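Local coordinates for protein CurJ (Moorea producens 3L, PDB 5TZ6) that probably catalyses the vinylogous dehydration of a polyketide intermediate in curacin biosynthesis, captured here as an inactive dehydratase mutant with a bound hydroxy-enoic acid, at residues E70-A81 with V133-A144; G179-Q187 with C197-T208. The protein carries 1 engineered substitution. All coordinates share one frame; numbering follows the deposited sequence.

In the fold
From the N terminus, the chain runs through helix 51-65 into strand 71-77, then by strands 82-84, 90-99 and 102-110 to strand 132-141, which returns antiparallel beside 71-77; contact 1 closes this long excursion, of strands and loops without a helix, within the N-terminal hotdog half. Contact 2 opens only afterwards, so the two are in series and neither nest nor cross. It closes a much shorter loop, the hairpin of strands 185-190 and 194-200 in the second half. The centres of contact 1 and contact 2 are 24 Å apart, on opposite sides of the chain's centre. Strand 239-250 of the second half hydrogen-bonds to 71-77, joining the halves. The bound acid lies about 4 Å from the Ala81 side chain.

Contact 1: E70-A81 with V133-A144; sequences ECQIEDILFPQA and VHATGKLSVANA
Lys138 bends across its strand partner Glu74 on the same face: CG leaves anti to the backbone N (chi1 160°), and two later bends bring NZ to 3.2 Å from Glu74 OE1, a salt bridge to one carboxylate oxygen whose hydrogen bond is weak. Beneath it the two backbones are bonded in both directions. Gln72 and Ser140 repeat this on the same face, where the extended Gln72 chain lets NE2 donate to Ser140 OG at 3.1 Å. Beyond Cys71, Glu70 O accepts Ala142 N from above its carbonyl plane, and Glu70 CB lies 3.6 Å from Ala142 O. This antiparallel pair belongs to the N-terminal hotdog fold; its other face carries Ile73 and Leu139 side by side, with Ile73 also resting on helix 51-65. Between Glu74 and Leu77 the register slips by one, a beta bulge facing Gly137, where any CB would collide with Glu74 O. At the far end the His134 ring turns its edge to Gln80: ND1 donates to Gln80 O at 2.8 Å, with that oxygen 4° from the ring plane. NE2 is hydrogen-bonded to Ser109 OG, so both ring nitrogens are engaged and the ring's rotation is fixed. Water 1 donates to Gln80 O and to His134 O.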
loop_
_atom_site.group_PDB
_atom_site.type_symbol
_atom_site.label_atom_id
_atom_site.label_comp_id
_atom_site.label_asym_id
_atom_site.label_seq_id
_atom_site.Cartn_x
_atom_site.Cartn_y
_atom_site.Cartn_z
ATOM N N GLU A 70 12.233 -20.657 -7.454
ATOM C CA GLU A 70 12.374 -21.543 -6.306
ATOM C C GLU A 70 12.594 -20.716 -5.046
ATOM O O GLU A 70 13.427 -19.805 -5.031
ATOM C CB GLU A 70 13.555 -22.499 -6.492
ATOM C CG GLU A 70 13.428 -23.491 -7.642
ATOM C CD GLU A 70 13.951 -22.944 -8.960
ATOM O OE1 GLU A 70 14.601 -21.876 -8.957
ATOM O OE2 GLU A 70 13.716 -23.591 -10.002
ATOM N N CYS A 71 11.850 -21.026 -3.989
ATOM C CA CYS A 71 12.093 -20.356 -2.722
ATOM C C CYS A 71 11.695 -21.271 -1.573
ATOM O O CYS A 71 11.091 -22.329 -1.764
ATOM C CB CYS A 71 11.360 -19.017 -2.652
ATOM S SG CYS A 71 9.629 -19.178 -2.347
ATOM N N GLN A 72 12.046 -20.845 -0.366
ATOM C CA GLN A 72 11.875 -21.668 0.817
ATOM C C GLN A 72 11.417 -20.809 1.981
ATOM O O GLN A 72 11.848 -19.658 2.135
ATOM C CB GLN A 72 13.171 -22.397 1.186
ATOM C CG GLN A 72 14.327 -21.476 1.509
ATOM C CD GLN A 72 15.614 -22.232 1.777
ATOM O OE1 GLN A 72 15.729 -23.418 1.462
ATOM N NE2 GLN A 72 16.596 -21.543 2.350
ATOM N N ILE A 73 10.510 -21.382 2.770
ATOM C CA ILE A 73 9.968 -20.786 3.980
ATOM C C ILE A 73 10.389 -21.681 5.135
ATOM O O ILE A 73 10.127 -22.886 5.109
ATOM C CB ILE A 73 8.435 -20.685 3.902
ATOM C CG1 ILE A 73 8.022 -20.179 2.515
ATOM C CG2 ILE A 73 7.895 -19.806 5.030
ATOM C CD1 ILE A 73 6.535 -20.229 2.254
ATOM N N GLU A 74 11.022 -21.104 6.146
ATOM C CA GLU A 74 11.618 -21.887 7.217
ATOM C C GLU A 74 11.108 -21.426 8.574
ATOM O O GLU A 74 10.698 -20.275 8.751
ATOM C CB GLU A 74 13.153 -21.815 7.199
ATOM C CG GLU A 74 13.804 -22.571 6.066
ATOM C CD GLU A 74 15.266 -22.213 5.911
ATOM O OE1 GLU A 74 15.563 -21.068 5.509
ATOM O OE2 GLU A 74 16.123 -23.070 6.214
ATOM N N ASP A 75 11.148 -22.350 9.532
ATOM C CA ASP A 75 10.731 -22.094 10.906
ATOM C C ASP A 75 9.368 -21.411 10.952
ATOM O O ASP A 75 9.191 -20.349 11.557
ATOM C CB ASP A 75 11.791 -21.272 11.633
ATOM C CG ASP A 75 13.161 -21.913 11.552
ATOM O OD1 ASP A 75 13.232 -23.161 11.573
ATOM O OD2 ASP A 75 14.164 -21.174 11.450
ATOM N N ILE A 76 8.396 -22.037 10.291
ATOM C CA ILE A 76 7.033 -21.524 10.231
ATOM C C ILE A 76 6.297 -21.862 11.519
ATOM O O ILE A 76 6.320 -23.011 11.978
ATOM C CB ILE A 76 6.289 -22.114 9.022
ATOM C CG1 ILE A 76 7.076 -21.879 7.731
ATOM C CG2 ILE A 76 4.875 -21.555 8.941
ATOM C CD1 ILE A 76 6.591 -22.722 6.575
ATOM N N LEU A 77 5.599 -20.876 12.080
ATOM C CA LEU A 77 4.665 -21.105 13.171
ATOM C C LEU A 77 3.354 -20.406 12.844
ATOM O O LEU A 77 3.331 -19.411 12.110
ATOM C CB LEU A 77 5.221 -20.602 14.510
ATOM C CG LEU A 77 6.373 -21.447 15.053
ATOM C CD1 LEU A 77 7.077 -20.767 16.235
ATOM C CD2 LEU A 77 5.889 -22.855 15.410
ATOM N N PHE A 78 2.258 -20.936 13.393
ATOM C CA PHE A 78 0.913 -20.395 13.198
ATOM C C PHE A 78 0.359 -19.973 14.556
ATOM O O PHE A 78 -0.381 -20.732 15.197
ATOM C CB PHE A 78 0.010 -21.425 12.522
ATOM C CG PHE A 78 0.549 -21.930 11.210
ATOM C CD1 PHE A 78 0.550 -21.121 10.084
ATOM C CD2 PHE A 78 1.050 -23.215 11.101
ATOM C CE1 PHE A 78 1.050 -21.586 8.873
ATOM C CE2 PHE A 78 1.545 -23.686 9.894
ATOM C CZ PHE A 78 1.543 -22.872 8.776
ATOM N N PRO A 79 0.710 -18.780 15.038
ATOM C CA PRO A 79 0.314 -18.412 16.412
ATOM C C PRO A 79 -1.190 -18.383 16.650
ATOM O O PRO A 79 -1.642 -18.779 17.731
ATOM C CB PRO A 79 0.941 -17.025 16.601
ATOM C CG PRO A 79 2.018 -16.927 15.558
ATOM C CD PRO A 79 1.544 -17.750 14.396
ATOM N N GLN A 80 -1.980 -17.943 15.672
ATOM C CA GLN A 80 -3.411 -17.731 15.867
ATOM C C GLN A 80 -4.146 -17.964 14.554
ATOM O O GLN A 80 -3.779 -17.389 13.524
ATOM C CB GLN A 80 -3.694 -16.309 16.368
ATOM C CG GLN A 80 -5.127 -16.076 16.817
ATOM C CD GLN A 80 -5.341 -14.694 17.405
ATOM O OE1 GLN A 80 -4.394 -14.031 17.834
ATOM N NE2 GLN A 80 -6.590 -14.241 17.408
ATOM N N ALA A 81 -5.188 -18.789 14.600
ATOM C CA ALA A 81 -5.986 -19.063 13.414
ATOM C C ALA A 81 -6.787 -17.833 13.005
ATOM O O ALA A 81 -7.207 -17.028 13.841
ATOM C CB ALA A 81 -6.937 -20.233 13.665
ATOM N N VAL A 133 -1.668 -12.087 14.740
ATOM C CA VAL A 133 -0.596 -12.707 13.969
ATOM C C VAL A 133 -1.014 -14.129 13.617
ATOM O O VAL A 133 -1.376 -14.923 14.498
ATOM C CB VAL A 133 0.731 -12.693 14.747
ATOM C CG1 VAL A 133 1.825 -13.364 13.938
ATOM C CG2 VAL A 133 1.122 -11.265 15.092
ATOM N N HIS A 134 -0.976 -14.452 12.326
ATOM C CA HIS A 134 -1.395 -15.759 11.853
ATOM C C HIS A 134 -0.255 -16.629 11.364
ATOM O O HIS A 134 -0.408 -17.857 11.338
ATOM C CB HIS A 134 -2.423 -15.604 10.725
ATOM C CG HIS A 134 -3.579 -14.736 11.099
ATOM N ND1 HIS A 134 -4.374 -14.995 12.196
ATOM C CD2 HIS A 134 -4.069 -13.606 10.536
ATOM C CE1 HIS A 134 -5.308 -14.066 12.287
ATOM N NE2 HIS A 134 -5.145 -13.212 11.293
ATOM N N ALA A 135 0.881 -16.042 10.995
ATOM C CA ALA A 135 2.012 -16.899 10.660
ATOM C C ALA A 135 3.291 -16.099 10.794
ATOM O O ALA A 135 3.301 -14.888 10.591
ATOM C CB ALA A 135 1.887 -17.480 9.243
ATOM N N THR A 136 4.366 -16.784 11.160
ATOM C CA THR A 136 5.662 -16.142 11.279
ATOM C C THR A 136 6.706 -17.082 10.715
ATOM O O THR A 136 6.492 -18.295 10.642
ATOM C CB THR A 136 5.978 -15.787 12.738
ATOM O OG1 THR A 136 5.932 -16.975 13.534
ATOM C CG2 THR A 136 4.944 -14.826 13.266
ATOM N N GLY A 137 7.835 -16.517 10.302
ATOM C CA GLY A 137 8.949 -17.372 9.934
ATOM C C GLY A 137 9.962 -16.623 9.086
ATOM O O GLY A 137 10.047 -15.403 9.136
ATOM N N LYS A 138 10.711 -17.392 8.298
ATOM C CA LYS A 138 11.797 -16.871 7.485
ATOM C C LYS A 138 11.575 -17.261 6.028
ATOM O O LYS A 138 10.990 -18.300 5.730
ATOM C CB LYS A 138 13.143 -17.398 8.016
ATOM C CG LYS A 138 14.318 -17.353 7.070
ATOM C CD LYS A 138 15.611 -17.324 7.869
ATOM C CE LYS A 138 15.712 -18.543 8.785
ATOM N NZ LYS A 138 16.529 -19.645 8.213
ATOM N N LEU A 139 12.038 -16.416 5.115
ATOM C CA LEU A 139 11.688 -16.542 3.705
ATOM C C LEU A 139 12.897 -16.175 2.866
ATOM O O LEU A 139 13.436 -15.076 3.014
ATOM C CB LEU A 139 10.504 -15.633 3.368
ATOM C CG LEU A 139 10.110 -15.441 1.911
ATOM C CD1 LEU A 139 9.625 -16.755 1.330
ATOM C CD2 LEU A 139 9.038 -14.366 1.821
ATOM N N SER A 140 13.319 -17.069 1.978
ATOM C CA SER A 140 14.498 -16.765 1.183
ATOM C C SER A 140 14.448 -17.545 -0.118
ATOM O O SER A 140 13.683 -18.498 -0.267
ATOM C CB SER A 140 15.795 -17.102 1.925
ATOM O OG SER A 140 15.939 -18.505 2.083
ATOM N N VAL A 141 15.310 -17.143 -1.054
ATOM C CA VAL A 141 15.410 -17.872 -2.308
ATOM C C VAL A 141 15.984 -19.260 -2.041
ATOM O O VAL A 141 16.610 -19.525 -1.008
ATOM C CB VAL A 141 16.264 -17.098 -3.327
ATOM C CG1 VAL A 141 16.166 -17.735 -4.704
ATOM C CG2 VAL A 141 15.830 -15.644 -3.383
ATOM N N ALA A 142 15.728 -20.169 -2.969
ATOM C CA ALA A 142 16.280 -21.507 -2.900
ATOM C C ALA A 142 16.754 -21.888 -4.291
ATOM O O ALA A 142 16.606 -21.127 -5.253
ATOM C CB ALA A 142 15.253 -22.509 -2.363
ATOM N N ASN A 143 17.340 -23.071 -4.392
ATOM C CA ASN A 143 17.824 -23.621 -5.647
ATOM C C ASN A 143 17.025 -24.865 -6.017
ATOM O O ASN A 143 16.286 -25.428 -5.202
ATOM C CB ASN A 143 19.322 -23.930 -5.563
ATOM C CG ASN A 143 19.734 -24.416 -4.192
ATOM O OD1 ASN A 143 19.433 -25.541 -3.803
ATOM N ND2 ASN A 143 20.425 -23.558 -3.445
ATOM N N ALA A 144 17.167 -25.275 -7.273
ATOM C CA ALA A 144 16.461 -26.445 -7.764
ATOM C C ALA A 144 17.136 -27.710 -7.254
ATOM O O ALA A 144 18.347 -27.743 -7.024
ATOM C CB ALA A 144 16.416 -26.448 -9.292
HETATM O O HOH W 1 -2.630 -19.438 11.381
HETATM O O HOH W 2 -2.021 -13.551 17.547
#

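Contact 2: G179-Q187 with C197-T208; sequences GQSFRWIEQ and CQMKVPKTILNT
Trp184 lays one indole face against Val201 and Pro202, with Val201 CA 3.8 Å from the centroid of the six-membered ring in a CH-pi contact and the proline ring over the five-membered one. CG anti to the carbonyl carbon (chi1 -78°) swings the indole over these two, its NE1 side toward Ile205, while CB packs on Met199 CG. NE1 is satisfied mainly by Thr216 OG1 on helix 215-223, with a weak second bond to Ser181 O; Trp184 O accepts Lys200 N at 2.9 Å. An alanine here would probably leave Val201, Pro202 and Ile205 CD1 without the flat surface they pack on and Thr216 OG1 without its indole donor. In the hairpin of the second hotdog half, strands 185-190 and 194-200 carry a classic beta bulge: Gln198 O takes two N-H groups, Glu186 N at 2.8 Å and Gln187 N at 3.1 Å. Gln198 N returns a bond to Gln187 O. Alongside, with the amide planes 36° apart, Gln187 NE2 points at Gln198 OE1, modelled too close for the bond length to be trusted, while Lys161 NZ binds Gln187 OE1. Glu186 OE1 lies 3.8 Å from Lys200 NZ, a long salt bridge. Water 3 donates to Arg183 O and Lys200 O, both at 3.0 Å, and Ser181 OG is hydrogen-bonded to Asp40.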
loop_
_atom_site.group_PDB
_atom_site.type_symbol
_atom_site.label_atom_id
_atom_site.label_comp_id
_atom_site.label_asym_id
_atom_site.label_seq_id
_atom_site.Cartn_x
_atom_site.Cartn_y
_atom_site.Cartn_z
ATOM N N GLY A 179 -15.316 -28.486 1.909
ATOM C CA GLY A 179 -16.100 -28.419 0.694
ATOM C C GLY A 179 -15.362 -29.045 -0.479
ATOM O O GLY A 179 -14.322 -29.691 -0.335
ATOM N N GLN A 180 -15.904 -28.815 -1.677
ATOM C CA GLN A 180 -15.372 -29.470 -2.867
ATOM C C GLN A 180 -13.966 -28.985 -3.195
ATOM O O GLN A 180 -13.071 -29.793 -3.469
ATOM C CB GLN A 180 -16.299 -29.220 -4.056
ATOM C CG GLN A 180 -15.955 -30.018 -5.304
ATOM C CD GLN A 180 -17.097 -30.049 -6.309
ATOM O OE1 GLN A 180 -18.255 -29.811 -5.961
ATOM N NE2 GLN A 180 -16.773 -30.341 -7.564
ATOM N N SER A 181 -13.738 -27.677 -3.125
ATOM C CA SER A 181 -12.463 -27.153 -3.584
ATOM C C SER A 181 -11.298 -27.528 -2.676
ATOM O O SER A 181 -10.147 -27.358 -3.084
ATOM C CB SER A 181 -12.564 -25.637 -3.733
ATOM O OG SER A 181 -12.925 -25.036 -2.505
ATOM N N PHE A 182 -11.554 -28.080 -1.491
ATOM C CA PHE A 182 -10.477 -28.563 -0.633
ATOM C C PHE A 182 -10.271 -30.072 -0.731
ATOM O O PHE A 182 -9.431 -30.618 -0.006
ATOM C CB PHE A 182 -10.735 -28.162 0.831
ATOM C CG PHE A 182 -10.180 -26.814 1.195
ATOM C CD1 PHE A 182 -8.871 -26.683 1.640
ATOM C CD2 PHE A 182 -10.955 -25.674 1.080
ATOM C CE1 PHE A 182 -8.342 -25.433 1.962
ATOM C CE2 PHE A 182 -10.435 -24.423 1.406
ATOM C CZ PHE A 182 -9.125 -24.304 1.843
ATOM N N ARG A 183 -11.002 -30.758 -1.609
ATOM C CA ARG A 183 -10.932 -32.215 -1.724
ATOM C C ARG A 183 -10.166 -32.570 -2.996
ATOM O O ARG A 183 -10.744 -32.943 -4.014
ATOM C CB ARG A 183 -12.339 -32.829 -1.701
ATOM C CG ARG A 183 -13.047 -32.637 -0.355
ATOM C CD ARG A 183 -14.422 -33.276 -0.305
ATOM N NE ARG A 183 -15.027 -33.068 1.004
ATOM C CZ ARG A 183 -15.735 -33.982 1.663
ATOM N NH1 ARG A 183 -16.230 -33.699 2.866
ATOM N NH2 ARG A 183 -15.915 -35.189 1.139
ATOM N N TRP A 184 -8.841 -32.445 -2.919
ATOM C CA TRP A 184 -7.944 -32.749 -4.026
ATOM C C TRP A 184 -7.570 -34.223 -4.092
ATOM O O TRP A 184 -7.281 -34.734 -5.182
ATOM C CB TRP A 184 -6.647 -31.932 -3.905
ATOM C CG TRP A 184 -6.725 -30.490 -4.334
ATOM C CD1 TRP A 184 -7.451 -29.494 -3.750
ATOM C CD2 TRP A 184 -6.034 -29.889 -5.437
ATOM N NE1 TRP A 184 -7.259 -28.312 -4.422
ATOM C CE2 TRP A 184 -6.394 -28.527 -5.464
ATOM C CE3 TRP A 184 -5.149 -30.372 -6.408
ATOM C CZ2 TRP A 184 -5.899 -27.641 -6.423
ATOM C CZ3 TRP A 184 -4.659 -29.490 -7.364
ATOM C CH2 TRP A 184 -5.036 -28.142 -7.362
ATOM N N ILE A 185 -7.541 -34.909 -2.952
ATOM C CA ILE A 185 -7.048 -36.281 -2.891
ATOM C C ILE A 185 -8.084 -37.217 -3.503
ATOM O O ILE A 185 -9.153 -37.443 -2.933
ATOM C CB ILE A 185 -6.698 -36.689 -1.456
ATOM C CG1 ILE A 185 -5.606 -35.753 -0.915
ATOM C CG2 ILE A 185 -6.285 -38.150 -1.404
ATOM C CD1 ILE A 185 -5.163 -36.023 0.492
ATOM N N GLU A 186 -7.769 -37.760 -4.679
ATOM C CA GLU A 186 -8.640 -38.718 -5.340
ATOM C C GLU A 186 -8.315 -40.158 -4.976
ATOM O O GLU A 186 -9.226 -40.990 -4.927
ATOM C CB GLU A 186 -8.555 -38.565 -6.861
ATOM C CG GLU A 186 -9.154 -37.282 -7.400
ATOM C CD GLU A 186 -10.501 -37.514 -8.055
ATOM O OE1 GLU A 186 -10.542 -38.199 -9.101
ATOM O OE2 GLU A 186 -11.518 -37.019 -7.523
ATOM N N GLN A 187 -7.049 -40.486 -4.716
ATOM C CA GLN A 187 -6.723 -41.878 -4.425
ATOM C C GLN A 187 -5.650 -41.946 -3.352
ATOM O O GLN A 187 -4.847 -41.022 -3.202
ATOM C CB GLN A 187 -6.261 -42.612 -5.688
ATOM C CG GLN A 187 -7.395 -43.002 -6.606
ATOM C CD GLN A 187 -6.934 -43.888 -7.738
ATOM O OE1 GLN A 187 -7.272 -45.071 -7.800
ATOM N NE2 GLN A 187 -6.138 -43.322 -8.637
ATOM N N CYS A 197 -0.635 -40.325 -2.129
ATOM C CA CYS A 197 -1.926 -39.813 -2.560
ATOM C C CYS A 197 -1.846 -39.350 -4.009
ATOM O O CYS A 197 -0.895 -38.664 -4.399
ATOM C CB CYS A 197 -2.382 -38.655 -1.674
ATOM S SG CYS A 197 -2.637 -39.111 0.046
ATOM N N GLN A 198 -2.833 -39.747 -4.802
ATOM C CA GLN A 198 -3.074 -39.147 -6.100
ATOM C C GLN A 198 -4.076 -38.016 -5.936
ATOM O O GLN A 198 -5.111 -38.189 -5.275
ATOM C CB GLN A 198 -3.611 -40.160 -7.105
ATOM C CG GLN A 198 -3.835 -39.534 -8.466
ATOM C CD GLN A 198 -4.423 -40.497 -9.461
ATOM O OE1 GLN A 198 -5.519 -41.019 -9.259
ATOM N NE2 GLN A 198 -3.702 -40.741 -10.545
ATOM N N MET A 199 -3.776 -36.880 -6.567
ATOM C CA MET A 199 -4.551 -35.657 -6.436
ATOM C C MET A 199 -4.945 -35.117 -7.801
ATOM O O MET A 199 -4.154 -35.153 -8.750
ATOM C CB MET A 199 -3.772 -34.580 -5.690
ATOM C CG MET A 199 -3.832 -34.725 -4.193
ATOM S SD MET A 199 -2.314 -34.195 -3.406
ATOM C CE MET A 199 -2.859 -34.076 -1.703
ATOM N N LYS A 200 -6.174 -34.616 -7.880
ATOM C CA LYS A 200 -6.683 -33.933 -9.057
ATOM C C LYS A 200 -7.265 -32.595 -8.627
ATOM O O LYS A 200 -7.749 -32.441 -7.501
ATOM C CB LYS A 200 -7.763 -34.749 -9.784
ATOM C CG LYS A 200 -7.265 -36.021 -10.448
ATOM C CD LYS A 200 -8.409 -36.747 -11.149
ATOM C CE LYS A 200 -7.922 -37.977 -11.906
ATOM N NZ LYS A 200 -9.037 -38.698 -12.586
ATOM N N VAL A 201 -7.187 -31.624 -9.529
ATOM C CA VAL A 201 -7.655 -30.268 -9.260
ATOM C C VAL A 201 -9.177 -30.297 -9.194
ATOM O O VAL A 201 -9.828 -30.745 -10.151
ATOM C CB VAL A 201 -7.142 -29.283 -10.324
ATOM C CG1 VAL A 201 -7.373 -29.846 -11.700
ATOM C CG2 VAL A 201 -7.823 -27.932 -10.174
ATOM N N PRO A 202 -9.785 -29.882 -8.083
ATOM C CA PRO A 202 -11.248 -29.867 -8.009
ATOM C C PRO A 202 -11.860 -29.128 -9.192
ATOM O O PRO A 202 -11.297 -28.164 -9.715
ATOM C CB PRO A 202 -11.523 -29.135 -6.694
ATOM C CG PRO A 202 -10.331 -29.434 -5.856
ATOM C CD PRO A 202 -9.161 -29.519 -6.798
ATOM N N LYS A 203 -13.042 -29.589 -9.600
ATOM C CA LYS A 203 -13.758 -28.977 -10.709
ATOM C C LYS A 203 -14.217 -27.556 -10.397
ATOM O O LYS A 203 -14.521 -26.797 -11.321
ATOM C CB LYS A 203 -14.923 -29.888 -11.096
ATOM C CG LYS A 203 -14.432 -31.164 -11.778
ATOM C CD LYS A 203 -15.405 -32.323 -11.651
ATOM C CE LYS A 203 -15.130 -33.091 -10.359
ATOM N NZ LYS A 203 -16.086 -34.201 -10.098
ATOM N N THR A 204 -14.270 -27.176 -9.125
ATOM C CA THR A 204 -14.695 -25.841 -8.730
ATOM C C THR A 204 -13.567 -24.807 -8.754
ATOM O O THR A 204 -13.844 -23.612 -8.601
ATOM C CB THR A 204 -15.346 -25.886 -7.340
ATOM O OG1 THR A 204 -14.611 -26.770 -6.483
ATOM C CG2 THR A 204 -16.784 -26.362 -7.445
ATOM N N ILE A 205 -12.314 -25.229 -8.926
ATOM C CA ILE A 205 -11.165 -24.327 -8.998
ATOM C C ILE A 205 -10.817 -24.115 -10.463
ATOM O O ILE A 205 -10.731 -25.082 -11.231
ATOM C CB ILE A 205 -9.959 -24.892 -8.233
ATOM C CG1 ILE A 205 -10.277 -25.014 -6.746
ATOM C CG2 ILE A 205 -8.744 -24.011 -8.449
ATOM C CD1 ILE A 205 -9.140 -25.570 -5.936
ATOM N N LEU A 206 -10.616 -22.857 -10.864
ATOM C CA LEU A 206 -10.311 -22.573 -12.262
ATOM C C LEU A 206 -9.113 -21.671 -12.518
ATOM O O LEU A 206 -8.700 -21.564 -13.677
ATOM C CB LEU A 206 -11.531 -21.942 -12.947
ATOM C CG LEU A 206 -12.807 -22.777 -12.912
ATOM C CD1 LEU A 206 -13.896 -22.085 -13.709
ATOM C CD2 LEU A 206 -12.543 -24.178 -13.439
ATOM N N ASN A 207 -8.537 -21.028 -11.502
ATOM C CA ASN A 207 -7.497 -20.031 -11.730
ATOM C C ASN A 207 -6.119 -20.489 -11.260
ATOM O O ASN A 207 -5.242 -19.649 -11.032
ATOM C CB ASN A 207 -7.863 -18.700 -11.069
ATOM C CG ASN A 207 -8.124 -18.835 -9.585
ATOM O OD1 ASN A 207 -8.177 -19.942 -9.047
ATOM N ND2 ASN A 207 -8.285 -17.702 -8.909
ATOM N N THR A 208 -5.906 -21.799 -11.111
ATOM C CA THR A 208 -4.639 -22.294 -10.577
ATOM C C THR A 208 -3.428 -21.800 -11.363
ATOM O O THR A 208 -2.294 -21.997 -10.908
ATOM C CB THR A 208 -4.632 -23.827 -10.545
ATOM O OG1 THR A 208 -5.197 -24.338 -11.756
ATOM C CG2 THR A 208 -5.445 -24.340 -9.364
HETATM O O HOH W 3 -10.587 -33.423 -7.011
#